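Local coordinates for xylulokinase (Brucella ovis, PDB 5VM1), which probably catalyses the ATP-dependent phosphorylation of D-xylulose to D-xylulose 5-phosphate, acting as an FGGY-family carbohydrate kinase, at residues V300-A305 / S343-P348; V378-R383 / E475-Y480. All blocks are in the same frame, centred on the assembly; numbering follows the deposited sequence.

Interaction 1: residues V300-A305 / S343-P348; sequences VILSAA and SGERTP
L302 lies across R346 at about a right angle, its CG 3.9 Å from R346 CB and its CD2 over one face of the guanidinium group. A branched aliphatic side chain suits this place: CD2 lies against the flat cation while CD1 reaches on to the carbonyl of S343. V300 adds an apolar contact, with CB 3.9 Å from R346 CD, and F133 makes a cation-pi contact with the same arginine. Alongside L302, running in the opposite direction, E345 does the polar work. Its chain bends at chi2 (59°), which turns the carboxylate back to the end of strand 295-301. There OE1 accepts L302 N at 2.8 Å through its syn lone pair, in an almost straight bond (175°), and R346 N at 3.0 Å through its anti lone pair. One oxygen thus serves a backbone N-H from each segment, while OE2 rests beside I301 CG2. T347 ties down V300 twice: T347 N donates to V300 O at 3.1 Å, and V300 N donates to T347 OG1 at 3.0 Å. A hydroxyl fits here because OG1 is also hydrogen-bonded to the carbonyl of A283. A loop pinned to the end of a sheet strand in the C-terminal domain thus brings R346 near H88, predicted to bind substrate, consistent with the interdomain cleft of FGGY kinases.

Interaction 2: residues V378-R383 / E475-Y480; sequences VAFAIR and EAYQRY
NH1 of R383 is held by one salt bridge, to OD1 of D474, just before segment 475-480, and the group that carries it is also pressed flat against Y477. The arginine chain bends at chi2 and chi3, so that the guanidinium lies on the Y477 ring with the planes only 8° apart. CZ sits 4.1 Å from the Y477 ring centroid, an off-centre cation-pi stack, and R383 CG covers the same ring at 3.8 Å from the centroid. Arginine suits this place because its flat cation can stack while NH1 still reaches the carboxylate of D474. The tyrosine is fixed at its far end too, where OH is hydrogen-bonded to OD1 of D384. F380 fills the centre of the aromatic cluster. Its CB stands squarely over the face of Y480, 3.4 Å from that ring's centroid, while one face of its own ring receives Y477 CA at 3.8 Å from the F380 centroid. The rings of F380 and Y477 meet obliquely, as do those of F380 and Y480. A small residue lets a bulky one in where A476 CB is 3.7 Å from F380 CZ, and A381 CB lies beside Y480 OH. Both tyrosines have CG anti to the backbone N (chi1 168° and 169°), a setting that sends their rings to the other helix. An aromatic cluster edged by a stacked arginine thus joins two nearly perpendicular helices, packing the C-terminal helix 470-488 onto helix 367-390 of the FGGY kinase C-terminal domain.

How the interactions relate
Interactions 1 and 2 have centres about 13 Å apart and meet chiefly where I301, its side chain leaving the backbone away from segment 343-348, packs on helix 367-390: I301 CD1 is 3.4 Å from I382 CG1. Farther along, S303 O approaches V378 CG2 at 3.8 Å. Helix 367-390 is therefore the common layer, with the sheet strand of interaction 1 against it and the C-terminal helix of interaction 2 crossing it. Interaction 1 is the one near the predicted site: the side chains of R346 and H88 are about 7 Å apart, and those of V300 and D243, the predicted proton acceptor, about 10 Å. Interaction 2 lies away from the annotated sites.

Interaction 1: residues V300-A305 / S343-P348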
loop_
_atom_site.group_PDB
_atom_site.type_symbol
_atom_site.label_atom_id
_atom_site.label_comp_id
_atom_site.label_asym_id
_atom_site.label_seq_id
_atom_site.Cartn_x
_atom_site.Cartn_y
_atom_site.Cartn_z
ATOM N N VAL A 300 -8.902 1.605 -3.948
ATOM C CA VAL A 300 -8.906 0.484 -3.010
ATOM C C VAL A 300 -10.196 -0.309 -3.165
ATOM O O VAL A 300 -11.287 0.232 -2.972
ATOM C CB VAL A 300 -8.747 0.931 -1.553
ATOM C CG1 VAL A 300 -8.714 -0.294 -0.666
ATOM C CG2 VAL A 300 -7.507 1.724 -1.406
ATOM N N ILE A 301 -10.059 -1.599 -3.459
ATOM C CA ILE A 301 -11.153 -2.559 -3.461
ATOM C C ILE A 301 -11.051 -3.372 -2.178
ATOM O O ILE A 301 -10.076 -4.111 -1.982
ATOM C CB ILE A 301 -11.068 -3.480 -4.687
ATOM C CG1 ILE A 301 -11.284 -2.671 -5.961
ATOM C CG2 ILE A 301 -12.033 -4.682 -4.558
ATOM C CD1 ILE A 301 -10.660 -3.302 -7.143
ATOM N N LEU A 302 -12.044 -3.242 -1.292
ATOM C CA LEU A 302 -11.874 -3.818 0.039
ATOM C C LEU A 302 -11.815 -5.349 0.021
ATOM O O LEU A 302 -11.212 -5.943 0.925
ATOM C CB LEU A 302 -12.966 -3.326 0.979
ATOM C CG LEU A 302 -12.789 -1.860 1.368
ATOM C CD1 LEU A 302 -13.820 -1.477 2.403
ATOM C CD2 LEU A 302 -11.344 -1.539 1.812
ATOM N N SER A 303 -12.415 -6.015 -0.968
ATOM C CA SER A 303 -12.340 -7.472 -1.013
ATOM C C SER A 303 -12.068 -7.903 -2.437
ATOM O O SER A 303 -12.950 -7.841 -3.296
ATOM C CB SER A 303 -13.610 -8.117 -0.475
ATOM O OG SER A 303 -13.784 -7.809 0.896
ATOM N N ALA A 304 -10.831 -8.331 -2.678
ATOM C CA ALA A 304 -10.436 -8.828 -3.984
ATOM C C ALA A 304 -10.105 -10.302 -3.822
ATOM O O ALA A 304 -10.976 -11.161 -4.046
ATOM C CB ALA A 304 -9.270 -8.022 -4.564
ATOM N N ALA A 305 -8.871 -10.663 -3.453
ATOM C CA ALA A 305 -8.554 -12.067 -3.227
ATOM C C ALA A 305 -9.348 -12.640 -2.064
ATOM O O ALA A 305 -9.697 -13.825 -2.071
ATOM C CB ALA A 305 -7.050 -12.219 -2.975
ATOM N N SER A 343 -17.285 -6.510 2.796
ATOM C CA SER A 343 -16.878 -5.628 3.884
ATOM C C SER A 343 -17.287 -4.198 3.615
ATOM O O SER A 343 -16.607 -3.274 4.067
ATOM C CB SER A 343 -15.370 -5.667 4.108
ATOM O OG SER A 343 -14.907 -6.988 4.274
ATOM N N GLY A 344 -18.356 -3.999 2.846
ATOM C CA GLY A 344 -18.639 -2.703 2.255
ATOM C C GLY A 344 -17.781 -2.550 1.016
ATOM O O GLY A 344 -17.218 -3.511 0.499
ATOM N N GLU A 345 -17.661 -1.316 0.553
ATOM C CA GLU A 345 -16.735 -0.990 -0.521
ATOM C C GLU A 345 -16.161 0.396 -0.276
ATOM O O GLU A 345 -16.836 1.273 0.271
ATOM C CB GLU A 345 -17.362 -1.032 -1.926
ATOM C CG GLU A 345 -16.323 -0.857 -3.050
ATOM C CD GLU A 345 -15.240 -1.929 -3.024
ATOM O OE1 GLU A 345 -14.483 -2.024 -2.031
ATOM O OE2 GLU A 345 -15.150 -2.695 -4.006
ATOM N N ARG A 346 -14.894 0.578 -0.665
ATOM C CA ARG A 346 -14.241 1.882 -0.570
ATOM C C ARG A 346 -14.381 2.623 -1.906
ATOM O O ARG A 346 -15.346 3.372 -2.095
ATOM C CB ARG A 346 -12.774 1.715 -0.118
ATOM C CG ARG A 346 -12.083 3.031 0.203
ATOM C CD ARG A 346 -10.850 2.891 1.094
ATOM N NE ARG A 346 -11.230 2.514 2.456
ATOM C CZ ARG A 346 -10.386 2.413 3.482
ATOM N NH1 ARG A 346 -10.850 2.050 4.671
ATOM N NH2 ARG A 346 -9.089 2.696 3.334
ATOM N N THR A 347 -13.467 2.408 -2.851
ATOM C CA THR A 347 -13.543 3.105 -4.135
ATOM C C THR A 347 -14.583 2.442 -5.035
ATOM O O THR A 347 -14.474 1.245 -5.317
ATOM C CB THR A 347 -12.176 3.095 -4.826
ATOM O OG1 THR A 347 -11.168 3.542 -3.910
ATOM C CG2 THR A 347 -12.169 3.907 -6.150
ATOM N N PRO A 348 -15.569 3.193 -5.556
ATOM C CA PRO A 348 -15.800 4.643 -5.475
ATOM C C PRO A 348 -16.952 5.140 -4.576
ATOM O O PRO A 348 -17.237 6.335 -4.589
ATOM C CB PRO A 348 -16.138 4.981 -6.916
ATOM C CG PRO A 348 -16.978 3.797 -7.322
ATOM C CD PRO A 348 -16.383 2.592 -6.627
#

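Interaction 2: residues V378-R383 / E475-Y480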
loop_
_atom_site.group_PDB
_atom_site.type_symbol
_atom_site.label_atom_id
_atom_site.label_comp_id
_atom_site.label_asym_id
_atom_site.label_seq_id
_atom_site.Cartn_x
_atom_site.Cartn_y
_atom_site.Cartn_z
ATOM N N VAL A 378 -14.920 -9.013 -9.319
ATOM C CA VAL A 378 -13.779 -8.241 -8.851
ATOM C C VAL A 378 -13.168 -7.478 -10.007
ATOM O O VAL A 378 -12.836 -6.302 -9.866
ATOM C CB VAL A 378 -12.741 -9.137 -8.152
ATOM C CG1 VAL A 378 -11.401 -8.409 -8.056
ATOM C CG2 VAL A 378 -13.217 -9.461 -6.767
ATOM N N ALA A 379 -13.105 -8.097 -11.192
ATOM C CA ALA A 379 -12.647 -7.371 -12.377
ATOM C C ALA A 379 -13.484 -6.113 -12.609
ATOM O O ALA A 379 -12.933 -5.037 -12.872
ATOM C CB ALA A 379 -12.699 -8.274 -13.605
ATOM N N PHE A 380 -14.818 -6.225 -12.475
ATOM C CA PHE A 380 -15.697 -5.069 -12.642
ATOM C C PHE A 380 -15.461 -3.998 -11.577
ATOM O O PHE A 380 -15.488 -2.796 -11.882
ATOM C CB PHE A 380 -17.160 -5.522 -12.622
ATOM C CG PHE A 380 -17.527 -6.382 -13.766
ATOM C CD1 PHE A 380 -16.993 -6.129 -15.006
ATOM C CD2 PHE A 380 -18.380 -7.465 -13.609
ATOM C CE1 PHE A 380 -17.309 -6.926 -16.086
ATOM C CE2 PHE A 380 -18.694 -8.273 -14.678
ATOM C CZ PHE A 380 -18.155 -8.007 -15.920
ATOM N N ALA A 381 -15.185 -4.402 -10.338
ATOM C CA ALA A 381 -14.798 -3.419 -9.324
ATOM C C ALA A 381 -13.519 -2.692 -9.722
ATOM O O ALA A 381 -13.409 -1.479 -9.540
ATOM C CB ALA A 381 -14.614 -4.090 -7.967
ATOM N N ILE A 382 -12.534 -3.416 -10.257
ATOM C CA ILE A 382 -11.340 -2.749 -10.775
ATOM C C ILE A 382 -11.715 -1.764 -11.883
ATOM O O ILE A 382 -11.194 -0.652 -11.943
ATOM C CB ILE A 382 -10.315 -3.788 -11.272
ATOM C CG1 ILE A 382 -9.825 -4.662 -10.120
ATOM C CG2 ILE A 382 -9.118 -3.091 -11.915
ATOM C CD1 ILE A 382 -9.036 -5.823 -10.571
ATOM N N ARG A 383 -12.637 -2.141 -12.762
ATOM C CA ARG A 383 -13.064 -1.211 -13.806
ATOM C C ARG A 383 -13.792 -0.008 -13.209
ATOM O O ARG A 383 -13.687 1.109 -13.729
ATOM C CB ARG A 383 -13.889 -1.963 -14.865
ATOM C CG ARG A 383 -15.169 -1.370 -15.279
ATOM C CD ARG A 383 -15.159 -0.924 -16.701
ATOM N NE ARG A 383 -15.591 -1.909 -17.700
ATOM C CZ ARG A 383 -16.295 -1.575 -18.789
ATOM N NH1 ARG A 383 -16.649 -2.490 -19.690
ATOM N NH2 ARG A 383 -16.673 -0.308 -18.963
ATOM N N GLU A 475 -21.580 -5.674 -21.468
ATOM C CA GLU A 475 -22.952 -5.977 -21.111
ATOM C C GLU A 475 -23.010 -6.465 -19.670
ATOM O O GLU A 475 -23.841 -5.997 -18.882
ATOM C CB GLU A 475 -23.476 -7.000 -22.120
ATOM C CG GLU A 475 -24.880 -7.496 -21.992
ATOM C CD GLU A 475 -25.095 -8.664 -22.929
ATOM O OE1 GLU A 475 -25.658 -9.694 -22.492
ATOM O OE2 GLU A 475 -24.658 -8.557 -24.100
ATOM N N ALA A 476 -22.088 -7.359 -19.294
ATOM C CA ALA A 476 -22.039 -7.842 -17.921
ATOM C C ALA A 476 -21.573 -6.749 -16.959
ATOM O O ALA A 476 -22.049 -6.674 -15.816
ATOM C CB ALA A 476 -21.137 -9.072 -17.828
ATOM N N TYR A 477 -20.638 -5.897 -17.393
ATOM C CA TYR A 477 -20.238 -4.786 -16.539
ATOM C C TYR A 477 -21.432 -3.895 -16.214
ATOM O O TYR A 477 -21.602 -3.469 -15.064
ATOM C CB TYR A 477 -19.111 -3.940 -17.164
ATOM C CG TYR A 477 -18.970 -2.664 -16.359
ATOM C CD1 TYR A 477 -18.437 -2.701 -15.060
ATOM C CD2 TYR A 477 -19.445 -1.439 -16.847
ATOM C CE1 TYR A 477 -18.369 -1.559 -14.280
ATOM C CE2 TYR A 477 -19.374 -0.292 -16.085
ATOM C CZ TYR A 477 -18.834 -0.353 -14.810
ATOM O OH TYR A 477 -18.773 0.792 -14.067
ATOM N N GLN A 478 -22.274 -3.602 -17.214
ATOM C CA GLN A 478 -23.412 -2.720 -16.962
ATOM C C GLN A 478 -24.397 -3.347 -15.973
ATOM O O GLN A 478 -24.942 -2.648 -15.109
ATOM C CB GLN A 478 -24.092 -2.347 -18.281
ATOM C CG GLN A 478 -23.210 -1.462 -19.181
ATOM C CD GLN A 478 -22.936 -0.081 -18.587
ATOM O OE1 GLN A 478 -23.620 0.361 -17.656
ATOM N NE2 GLN A 478 -21.884 0.576 -19.077
ATOM N N ARG A 479 -24.604 -4.669 -16.059
ATOM C CA ARG A 479 -25.403 -5.376 -15.060
ATOM C C ARG A 479 -24.826 -5.178 -13.663
ATOM O O ARG A 479 -25.531 -4.768 -12.735
ATOM C CB ARG A 479 -25.439 -6.867 -15.407
ATOM C CG ARG A 479 -26.815 -7.496 -15.650
ATOM C CD ARG A 479 -26.753 -8.434 -16.866
ATOM N NE ARG A 479 -25.729 -9.467 -16.687
ATOM C CZ ARG A 479 -25.077 -10.067 -17.683
ATOM N NH1 ARG A 479 -25.334 -9.729 -18.954
ATOM N NH2 ARG A 479 -24.152 -11.000 -17.405
ATOM N N TYR A 480 -23.518 -5.380 -13.519
ATOM C CA TYR A 480 -22.858 -5.204 -12.231
ATOM C C TYR A 480 -23.030 -3.778 -11.721
ATOM O O TYR A 480 -23.248 -3.551 -10.524
ATOM C CB TYR A 480 -21.378 -5.570 -12.394
ATOM C CG TYR A 480 -20.443 -5.226 -11.254
ATOM C CD1 TYR A 480 -19.938 -3.930 -11.098
ATOM C CD2 TYR A 480 -20.013 -6.207 -10.377
ATOM C CE1 TYR A 480 -19.071 -3.617 -10.078
ATOM C CE2 TYR A 480 -19.148 -5.905 -9.346
ATOM C CZ TYR A 480 -18.671 -4.607 -9.203
ATOM O OH TYR A 480 -17.788 -4.313 -8.187
#